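Local atomic coordinates of tissue factor pathway inhibitor 2 (Homo sapiens, PDB entry 1ZR0), a protein that inhibits the serine proteases trypsin, plasmin and factor VIIa/tissue factor, and weakly factor Xa, through Kunitz-type domains, the first of which is the chain described here. Residues Tyr26-Arg29 with Cys34-Phe37; Phe37-Cys42 with Ala46-Thr51. One frame throughout, in Å; residues are numbered along the deposited sequence.

Interaction 1 pairs the two strands of the beta hairpin in the first Kunitz domain, and interaction 2 sets the end of its second strand against the loop that leads to helix 52-58. Their centres lie about 10 Å apart, and Phe37 belongs to both. They also touch directly: Asn47 OD1 is 2.8 Å from Tyr27 N, a hydrogen bond that ties the loop to the first strand. The reactive bond, probably Arg19-Ala20, is nearer interaction 2, with the side chains of Tyr39 and Ala20 about 7 Å apart, against about 11 Å for Phe37 and Ala20.

Interaction 1 (Tyr26-Arg29 with Cys34-Phe37); sequences YYDR and CRQF
Tyr26 is joined to Arg35 by a pair of backbone hydrogen bonds, Tyr26 N to Arg35 O and Arg35 N to Tyr26 O, each 2.9 Å long and close to straight. The carbonyl of Tyr26 also receives a CA-H...O contact from Cys34. With its CG between the backbone N and the carbonyl carbon (chi1 74°), the Tyr26 ring lies alongside the Arg35 side chain. Its CE1 approaches Arg35 CB at 3.6 Å, and Gln36 O sits at the ring edge, in plane. CD1 meets Phe37 CD1 at 3.6 Å; the two ring planes are nearly perpendicular (89°), yet the rings meet obliquely. Leu13 touches both aromatic side chains from a neighbouring loop.

Tyr27 and Cys34 follow as a non-hydrogen-bonded antiparallel pair, their CA atoms 4.5 Å apart. This is the twisted beta hairpin of the Kunitz (BPTI-like) fold, and the axes of the short segments 26-28 and 34-37 run at 124° to one another. Their side chains, those of Tyr27 and Cys34, project from the face opposite those of Tyr26 and Arg35. There the edge of the Tyr27 ring reaches Cys34 SG, the sulfur whose disulfide to Cys55 fastens the hairpin to helix 52-58.

Asp28 ends the strand, its side chain alongside that of Arg35, with Arg35 CD 3.6 Å from Asp28 CB. The arginine chain bends at chi3, which brings one guanidinium face against Tyr26 OH in a contact without a hydrogen bond. Asp28 OD2 lies near the guanidinium plane, but its salt bridge to Arg35 NH1 is long at 3.6 Å. The carboxylate is held more firmly by the turn, where OD2 bonds to Thr31 OG1 and OD1 to the backbone N of Tyr30.

Interaction 2 (Phe37-Cys42 with Ala46-Thr51); sequences FLYGGC and ANNFYT
The closest CA atoms in this contact are those of Tyr39 and Asn48, 8.3 Å apart, and no hydrogen bond spans the gap, so the segments meet through side chains. In this Kunitz domain the loop 46-51 passes the end of hairpin strand 33-39 before entering helix 52-58. An inverse gamma turn centred on Asn47 bends the loop, and from its next residue Asn48 reaches across.

The amide of Asn48 carries most of the contact. Its CG is anti to the backbone N (chi1 -175°), which extends the side chain to the Tyr39 face, with the Phe37 edge to one side. The Phe37 ring offers that edge with CZ 3.8 Å from Asn48 CG and the amide plane turned 72° from the ring. Tyr39 presents a face instead: Asn48 ND2 stands 3.2 Å above the plane, over the ring centre, with the amide almost perpendicular to the ring. The other amide atom, OD1, accepts a hydrogen bond from Arg24 NH1, which ties Asn48 to the first strand.

Tyr39 is held at its far end by a hydrogen bond from OH to Glu43 O. The chain turns back at Gly40 and Gly41 along the ring face opposite Asn48, and there Gly41 N lies 3.4 Å from the ring plane, over its centre.

Interaction 1 (Tyr26-Arg29 with Cys34-Phe37)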
loop_
_atom_site.group_PDB
_atom_site.type_symbol
_atom_site.label_atom_id
_atom_site.label_comp_id
_atom_site.label_asym_id
_atom_site.label_seq_id
_atom_site.Cartn_x
_atom_site.Cartn_y
_atom_site.Cartn_z
ATOM N N TYR B 26 8.988 -3.049 18.346
ATOM C CA TYR B 26 9.271 -4.467 18.591
ATOM C C TYR B 26 10.374 -4.566 19.677
ATOM O O TYR B 26 11.187 -3.677 19.839
ATOM C CB TYR B 26 9.659 -5.304 17.368
ATOM C CG TYR B 26 11.062 -4.998 16.925
ATOM C CD1 TYR B 26 11.347 -3.775 16.304
ATOM C CD2 TYR B 26 12.094 -5.850 17.182
ATOM C CE1 TYR B 26 12.657 -3.471 15.953
ATOM C CE2 TYR B 26 13.400 -5.565 16.776
ATOM C CZ TYR B 26 13.670 -4.358 16.205
ATOM O OH TYR B 26 14.995 -4.090 15.849
ATOM N N TYR B 27 10.386 -5.684 20.412
ATOM C CA TYR B 27 11.502 -5.929 21.311
ATOM C C TYR B 27 12.674 -6.562 20.650
ATOM O O TYR B 27 12.520 -7.535 20.005
ATOM C CB TYR B 27 11.062 -6.854 22.449
ATOM C CG TYR B 27 12.125 -7.032 23.506
ATOM C CD1 TYR B 27 12.357 -6.089 24.462
ATOM C CD2 TYR B 27 12.844 -8.193 23.546
ATOM C CE1 TYR B 27 13.332 -6.249 25.392
ATOM C CE2 TYR B 27 13.843 -8.375 24.509
ATOM C CZ TYR B 27 14.056 -7.389 25.425
ATOM O OH TYR B 27 15.047 -7.582 26.398
ATOM N N ASP B 28 13.824 -5.907 20.759
ATOM C CA ASP B 28 15.069 -6.427 20.231
ATOM C C ASP B 28 15.967 -7.004 21.282
ATOM O O ASP B 28 16.488 -6.307 22.103
ATOM C CB ASP B 28 15.855 -5.353 19.585
ATOM C CG ASP B 28 17.300 -5.818 19.279
ATOM O OD1 ASP B 28 17.539 -7.014 18.976
ATOM O OD2 ASP B 28 18.209 -5.021 19.368
ATOM N N ARG B 29 16.104 -8.279 21.221
ATOM C CA ARG B 29 16.678 -9.052 22.337
ATOM C C ARG B 29 18.210 -8.831 22.485
ATOM O O ARG B 29 18.756 -8.981 23.579
ATOM C CB ARG B 29 16.324 -10.535 22.178
ATOM C CG ARG B 29 16.833 -11.207 20.897
ATOM C CD ARG B 29 17.616 -12.433 21.138
ATOM N NE ARG B 29 16.830 -13.655 20.986
ATOM C CZ ARG B 29 16.895 -14.722 21.793
ATOM N NH1 ARG B 29 17.690 -14.779 22.861
ATOM N NH2 ARG B 29 16.121 -15.751 21.527
ATOM N N CYS B 34 13.096 -1.782 23.334
ATOM C CA CYS B 34 11.950 -1.616 22.402
ATOM C C CYS B 34 12.362 -0.605 21.301
ATOM O O CYS B 34 12.808 0.498 21.604
ATOM C CB CYS B 34 10.749 -1.150 23.114
ATOM S SG CYS B 34 10.275 -2.433 24.322
ATOM N N ARG B 35 12.377 -1.095 20.084
ATOM C CA ARG B 35 12.885 -0.325 18.904
ATOM C C ARG B 35 11.749 -0.137 17.904
ATOM O O ARG B 35 10.804 -0.848 17.911
ATOM C CB ARG B 35 14.069 -0.982 18.216
ATOM C CG ARG B 35 15.438 -1.155 19.090
ATOM C CD ARG B 35 16.445 -2.043 18.371
ATOM N NE ARG B 35 17.010 -1.338 17.199
ATOM C CZ ARG B 35 17.766 -1.870 16.259
ATOM N NH1 ARG B 35 18.210 -3.159 16.279
ATOM N NH2 ARG B 35 18.155 -1.073 15.268
ATOM N N GLN B 36 11.840 0.877 17.019
ATOM C CA GLN B 36 10.823 1.038 15.958
ATOM C C GLN B 36 11.106 0.211 14.726
ATOM O O GLN B 36 12.241 -0.112 14.369
ATOM C CB GLN B 36 10.754 2.559 15.542
ATOM C CG GLN B 36 9.939 3.467 16.369
ATOM C CD GLN B 36 10.370 4.959 16.370
ATOM O OE1 GLN B 36 9.641 5.827 16.842
ATOM N NE2 GLN B 36 11.543 5.246 15.784
ATOM N N PHE B 37 10.041 -0.200 14.019
ATOM C CA PHE B 37 10.184 -0.730 12.717
ATOM C C PHE B 37 8.998 -0.260 11.851
ATOM O O PHE B 37 8.019 0.234 12.341
ATOM C CB PHE B 37 10.358 -2.286 12.707
ATOM C CG PHE B 37 9.078 -3.094 13.010
ATOM C CD1 PHE B 37 8.466 -3.123 14.236
ATOM C CD2 PHE B 37 8.540 -3.887 12.038
ATOM C CE1 PHE B 37 7.363 -3.899 14.481
ATOM C CE2 PHE B 37 7.442 -4.644 12.225
ATOM C CZ PHE B 37 6.821 -4.683 13.492
#

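Interaction 2 (Phe37-Cys42 with Ala46-Thr51)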
loop_
_atom_site.group_PDB
_atom_site.type_symbol
_atom_site.label_atom_id
_atom_site.label_comp_id
_atom_site.label_asym_id
_atom_site.label_seq_id
_atom_site.Cartn_x
_atom_site.Cartn_y
_atom_site.Cartn_z
ATOM N N PHE B 37 10.041 -0.200 14.019
ATOM C CA PHE B 37 10.184 -0.730 12.717
ATOM C C PHE B 37 8.998 -0.260 11.851
ATOM O O PHE B 37 8.019 0.234 12.341
ATOM C CB PHE B 37 10.358 -2.286 12.707
ATOM C CG PHE B 37 9.078 -3.094 13.010
ATOM C CD1 PHE B 37 8.466 -3.123 14.236
ATOM C CD2 PHE B 37 8.540 -3.887 12.038
ATOM C CE1 PHE B 37 7.363 -3.899 14.481
ATOM C CE2 PHE B 37 7.442 -4.644 12.225
ATOM C CZ PHE B 37 6.821 -4.683 13.492
ATOM N N LEU B 38 9.056 -0.576 10.566
ATOM C CA LEU B 38 7.953 -0.258 9.657
ATOM C C LEU B 38 7.269 -1.567 9.176
ATOM O O LEU B 38 7.874 -2.411 8.466
ATOM C CB LEU B 38 8.550 0.533 8.405
ATOM C CG LEU B 38 9.112 1.934 8.731
ATOM C CD1 LEU B 38 9.799 2.532 7.456
ATOM C CD2 LEU B 38 8.181 2.819 9.477
ATOM N N TYR B 39 6.052 -1.750 9.690
ATOM C CA TYR B 39 5.232 -2.904 9.451
ATOM C C TYR B 39 4.432 -2.754 8.200
ATOM O O TYR B 39 3.944 -1.671 7.887
ATOM C CB TYR B 39 4.343 -3.016 10.702
ATOM C CG TYR B 39 3.290 -4.080 10.668
ATOM C CD1 TYR B 39 3.646 -5.398 10.516
ATOM C CD2 TYR B 39 1.986 -3.745 10.912
ATOM C CE1 TYR B 39 2.638 -6.415 10.540
ATOM C CE2 TYR B 39 0.988 -4.694 10.940
ATOM C CZ TYR B 39 1.331 -6.025 10.753
ATOM O OH TYR B 39 0.242 -6.937 10.872
ATOM N N GLY B 40 4.265 -3.848 7.466
ATOM C CA GLY B 40 3.555 -3.853 6.201
ATOM C C GLY B 40 2.047 -3.791 6.292
ATOM O O GLY B 40 1.458 -3.401 5.324
ATOM N N GLY B 41 1.430 -3.997 7.466
ATOM C CA GLY B 41 0.035 -3.830 7.626
ATOM C C GLY B 41 -0.840 -5.048 7.841
ATOM O O GLY B 41 -1.986 -4.893 8.285
ATOM N N CYS B 42 -0.295 -6.232 7.654
ATOM C CA CYS B 42 -1.041 -7.467 7.946
ATOM C C CYS B 42 -0.141 -8.622 8.329
ATOM O O CYS B 42 1.103 -8.601 8.137
ATOM C CB CYS B 42 -1.905 -7.821 6.757
ATOM S SG CYS B 42 -0.934 -8.433 5.425
ATOM N N ALA B 46 3.491 -11.586 16.911
ATOM C CA ALA B 46 3.127 -10.811 18.117
ATOM C C ALA B 46 4.099 -9.809 18.672
ATOM O O ALA B 46 3.706 -8.979 19.487
ATOM C CB ALA B 46 2.744 -11.781 19.245
ATOM N N ASN B 47 5.342 -9.838 18.182
ATOM C CA ASN B 47 6.334 -8.853 18.558
ATOM C C ASN B 47 6.169 -7.563 17.751
ATOM O O ASN B 47 6.952 -7.276 16.878
ATOM C CB ASN B 47 7.728 -9.401 18.463
ATOM C CG ASN B 47 8.763 -8.563 19.161
ATOM O OD1 ASN B 47 8.475 -7.629 19.881
ATOM N ND2 ASN B 47 10.030 -8.975 19.010
ATOM N N ASN B 48 5.091 -6.871 18.028
ATOM C CA ASN B 48 4.527 -5.846 17.144
ATOM C C ASN B 48 3.545 -5.027 17.993
ATOM O O ASN B 48 2.454 -5.501 18.381
ATOM C CB ASN B 48 3.835 -6.481 15.944
ATOM C CG ASN B 48 3.350 -5.425 14.957
ATOM O OD1 ASN B 48 3.127 -4.276 15.349
ATOM N ND2 ASN B 48 3.122 -5.834 13.732
ATOM N N PHE B 49 3.949 -3.836 18.402
ATOM C CA PHE B 49 3.207 -3.053 19.351
ATOM C C PHE B 49 2.967 -1.684 18.761
ATOM O O PHE B 49 3.786 -1.153 17.966
ATOM C CB PHE B 49 4.019 -2.882 20.647
ATOM C CG PHE B 49 4.327 -4.180 21.277
ATOM C CD1 PHE B 49 3.396 -4.771 22.126
ATOM C CD2 PHE B 49 5.500 -4.836 21.021
ATOM C CE1 PHE B 49 3.668 -6.037 22.650
ATOM C CE2 PHE B 49 5.800 -6.084 21.568
ATOM C CZ PHE B 49 4.877 -6.688 22.408
ATOM N N TYR B 50 1.901 -1.048 19.218
ATOM C CA TYR B 50 1.523 0.280 18.671
ATOM C C TYR B 50 2.363 1.449 19.198
ATOM O O TYR B 50 2.446 2.541 18.576
ATOM C CB TYR B 50 0.054 0.517 19.006
ATOM C CG TYR B 50 -0.870 -0.244 18.163
ATOM C CD1 TYR B 50 -0.903 -0.030 16.767
ATOM C CD2 TYR B 50 -1.673 -1.261 18.697
ATOM C CE1 TYR B 50 -1.767 -0.713 15.970
ATOM C CE2 TYR B 50 -2.554 -1.976 17.891
ATOM C CZ TYR B 50 -2.582 -1.712 16.520
ATOM O OH TYR B 50 -3.469 -2.387 15.706
ATOM N N THR B 51 2.996 1.264 20.348
ATOM C CA THR B 51 3.678 2.304 21.100
ATOM C C THR B 51 4.901 1.778 21.819
ATOM O O THR B 51 4.951 0.578 22.123
ATOM C CB THR B 51 2.726 3.005 22.122
ATOM O OG1 THR B 51 2.392 2.077 23.176
ATOM C CG2 THR B 51 1.404 3.429 21.474
#